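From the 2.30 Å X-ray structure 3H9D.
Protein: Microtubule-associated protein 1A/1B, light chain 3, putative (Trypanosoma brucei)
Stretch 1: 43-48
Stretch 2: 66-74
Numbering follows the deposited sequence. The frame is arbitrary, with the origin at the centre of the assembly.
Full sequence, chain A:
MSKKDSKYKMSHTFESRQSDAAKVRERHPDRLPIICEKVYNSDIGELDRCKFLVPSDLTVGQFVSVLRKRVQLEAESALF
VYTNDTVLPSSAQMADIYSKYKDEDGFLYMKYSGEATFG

Stretch 1, residues 43-48: DIGELD
Stretch 2, residues 66-74: VLRKRVQLE

Two leucine-sized knobs on an extended loop, set three residues apart, meet the last turn or so of a helix and the turn that follows it. Residues 43-48 form no regular helix or strand, yet from Ile44 to Leu47 the backbone is extended, with phi between -99° and -75° and psi between 132° and 149°. In stretch 2 the helix, already under way before Val66, runs through Val71. Gly45 and Val71 mark the closest approach of the backbones, with their CA atoms 6.5 Å apart. No hydrogen bond crosses the contact, which buries 245 Å² in all and depends on apolar packing.

Val66 begins the stretch out of reach, but its O accepts a weak bond from Lys69 N at 3.3 Å. Leu67 is the first residue to touch. Its CA-to-CB bond points sideways, but the t,p rotamer (179°, 61°) brings its end nearer, so that CD1 sits 3.9 Å from Leu47 CD1. Leu67 O also accepts from Arg70 N at 3.0 Å and from Val71 N at 3.1 Å, holding the next two contacting residues on the helix.

Arg68 and Lys69 stay clear of the loop; no side-chain atoms are modelled for Lys69. Arg70 starts toward stretch 1, and its CB lies 3.8 Å from Leu47 CD2. With chi1 at -32°, between wells, and chi2 m, the end of the chain leads away, so the contact uses the aliphatic root of an otherwise exposed arginine.

Val71, chi1 m, points toward the loop and serves both knobs. Its CG1 is 3.9 Å from Leu47 CD2, while its CG2 is 4.2 Å from Ile44 CD1. Leu47 is m,t (-60°, 172°), and Ile44 has chi1 t with chi2 off-well at 149°; both direct CB toward the helix. Between them, Gly45 brings its O to 4.5 Å from Val71 CG1, although a CB would have room here, whereas Glu46 turns its CB away.

Gln72 breaks the helix with phi/psi of 61°/30°, while its N still bonds to Arg68 O at 3.1 Å. The chain then becomes extended at Leu73 (-67°/132°). There CB points sideways, chi1 is off-well at -146° and chi2 is t, and CG reaches 3.8 Å from Ile44 CD1. Glu74 makes no cross-contact; its O receives a weak bond from Arg68 NH1 at 3.3 Å, linking the turn back to the helix.

The rule is economical: two inward apolar side chains, spaced i to i+3, share one valine and gain separate neighbours at its flanks.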

# COMPACT_ATOMS: atom_id res chain seq x y z
N ASP A 43 -16.99 -14.19 -2.72
CA ASP A 43 -17.36 -14.46 -4.10
C ASP A 43 -18.13 -13.29 -4.76
O ASP A 43 -18.90 -13.47 -5.69
CB ASP A 43 -18.19 -15.74 -4.16
CG ASP A 43 -18.34 -16.27 -5.56
OD1 ASP A 43 -17.54 -15.89 -6.44
OD2 ASP A 43 -19.28 -17.07 -5.78
N ILE A 44 -17.89 -12.08 -4.27
CA ILE A 44 -18.55 -10.91 -4.81
C ILE A 44 -17.63 -10.15 -5.80
O ILE A 44 -16.40 -10.18 -5.68
CB ILE A 44 -19.09 -10.02 -3.66
CG1 ILE A 44 -20.22 -9.10 -4.14
CG2 ILE A 44 -17.94 -9.30 -2.95
CD1 ILE A 44 -21.26 -8.80 -3.06
N GLY A 45 -18.23 -9.50 -6.79
CA GLY A 45 -17.47 -8.80 -7.83
C GLY A 45 -16.87 -7.49 -7.36
O GLY A 45 -17.46 -6.78 -6.54
N GLU A 46 -15.69 -7.18 -7.89
CA GLU A 46 -14.95 -5.95 -7.58
C GLU A 46 -15.57 -4.78 -8.36
O GLU A 46 -16.12 -4.98 -9.44
CB GLU A 46 -13.46 -6.14 -7.92
CG GLU A 46 -12.47 -5.05 -7.46
CD GLU A 46 -12.22 -5.00 -5.94
OE1 GLU A 46 -11.12 -5.42 -5.50
OE2 GLU A 46 -13.10 -4.52 -5.18
N LEU A 47 -15.52 -3.58 -7.81
CA LEU A 47 -16.03 -2.40 -8.51
C LEU A 47 -14.91 -1.72 -9.30
O LEU A 47 -13.82 -1.51 -8.77
CB LEU A 47 -16.66 -1.39 -7.53
CG LEU A 47 -17.84 -1.77 -6.63
CD1 LEU A 47 -18.11 -0.66 -5.65
CD2 LEU A 47 -19.11 -2.11 -7.42
N ASP A 48 -15.18 -1.40 -10.56
CA ASP A 48 -14.26 -0.60 -11.38
C ASP A 48 -13.94 0.74 -10.75
O ASP A 48 -12.80 1.20 -10.78
CB ASP A 48 -14.88 -0.32 -12.72
CG ASP A 48 -14.85 -1.50 -13.61
OD1 ASP A 48 -14.08 -2.44 -13.31
OD2 ASP A 48 -15.59 -1.46 -14.62
N VAL A 66 -27.19 1.60 -1.36
CA VAL A 66 -26.55 2.28 -2.50
C VAL A 66 -25.46 1.41 -3.15
O VAL A 66 -25.41 1.28 -4.38
CB VAL A 66 -25.93 3.64 -2.10
CG1 VAL A 66 -25.15 4.26 -3.25
CG2 VAL A 66 -27.00 4.61 -1.60
N LEU A 67 -24.60 0.83 -2.32
CA LEU A 67 -23.58 -0.12 -2.75
C LEU A 67 -24.17 -1.34 -3.45
O LEU A 67 -23.61 -1.83 -4.44
CB LEU A 67 -22.74 -0.54 -1.54
CG LEU A 67 -21.60 -1.56 -1.67
CD1 LEU A 67 -20.51 -1.06 -2.62
CD2 LEU A 67 -21.04 -1.83 -0.30
N ARG A 68 -25.31 -1.82 -2.95
CA ARG A 68 -26.02 -2.98 -3.52
C ARG A 68 -26.47 -2.77 -4.96
O ARG A 68 -26.46 -3.70 -5.78
CB ARG A 68 -27.23 -3.34 -2.64
CG ARG A 68 -27.99 -4.57 -3.07
CD ARG A 68 -29.23 -4.79 -2.22
NE ARG A 68 -28.95 -5.37 -0.91
CZ ARG A 68 -28.79 -6.67 -0.66
NH1 ARG A 68 -28.85 -7.56 -1.65
NH2 ARG A 68 -28.57 -7.07 0.58
N LYS A 69 -26.87 -1.53 -5.28
CA LYS A 69 -27.23 -1.16 -6.64
C LYS A 69 -26.06 -1.33 -7.63
O LYS A 69 -26.27 -1.53 -8.82
N ARG A 70 -24.83 -1.25 -7.12
CA ARG A 70 -23.62 -1.33 -7.95
C ARG A 70 -23.08 -2.75 -8.09
O ARG A 70 -22.61 -3.13 -9.16
CB ARG A 70 -22.49 -0.43 -7.41
CG ARG A 70 -22.94 0.85 -6.70
CD ARG A 70 -23.73 1.76 -7.61
NE ARG A 70 -23.89 3.10 -7.03
CZ ARG A 70 -23.54 4.23 -7.64
NH1 ARG A 70 -23.03 4.20 -8.87
NH2 ARG A 70 -23.71 5.39 -7.03
N VAL A 71 -23.12 -3.52 -7.00
CA VAL A 71 -22.60 -4.89 -7.02
C VAL A 71 -23.57 -5.86 -7.72
O VAL A 71 -23.16 -6.93 -8.18
CB VAL A 71 -22.17 -5.41 -5.61
CG1 VAL A 71 -21.04 -4.54 -5.05
CG2 VAL A 71 -23.34 -5.45 -4.62
N GLN A 72 -24.83 -5.45 -7.80
CA GLN A 72 -25.92 -6.20 -8.45
C GLN A 72 -26.18 -7.57 -7.81
O GLN A 72 -26.61 -8.52 -8.48
CB GLN A 72 -25.69 -6.33 -9.96
CG GLN A 72 -25.84 -5.02 -10.73
CD GLN A 72 -24.97 -4.98 -11.97
OE1 GLN A 72 -24.83 -5.98 -12.68
NE2 GLN A 72 -24.38 -3.82 -12.24
N LEU A 73 -25.91 -7.64 -6.50
CA LEU A 73 -26.13 -8.83 -5.69
C LEU A 73 -27.62 -9.09 -5.58
O LEU A 73 -28.40 -8.17 -5.29
CB LEU A 73 -25.57 -8.60 -4.28
CG LEU A 73 -24.92 -9.70 -3.41
CD1 LEU A 73 -25.09 -9.35 -1.93
CD2 LEU A 73 -25.41 -11.11 -3.71
N GLU A 74 -28.01 -10.35 -5.82
CA GLU A 74 -29.39 -10.81 -5.63
C GLU A 74 -29.95 -10.26 -4.32
O GLU A 74 -29.33 -10.44 -3.27
CB GLU A 74 -29.43 -12.35 -5.60
CG GLU A 74 -29.44 -13.02 -6.97
CD GLU A 74 -28.06 -13.13 -7.59
OE1 GLU A 74 -27.47 -12.08 -7.95
OE2 GLU A 74 -27.56 -14.27 -7.75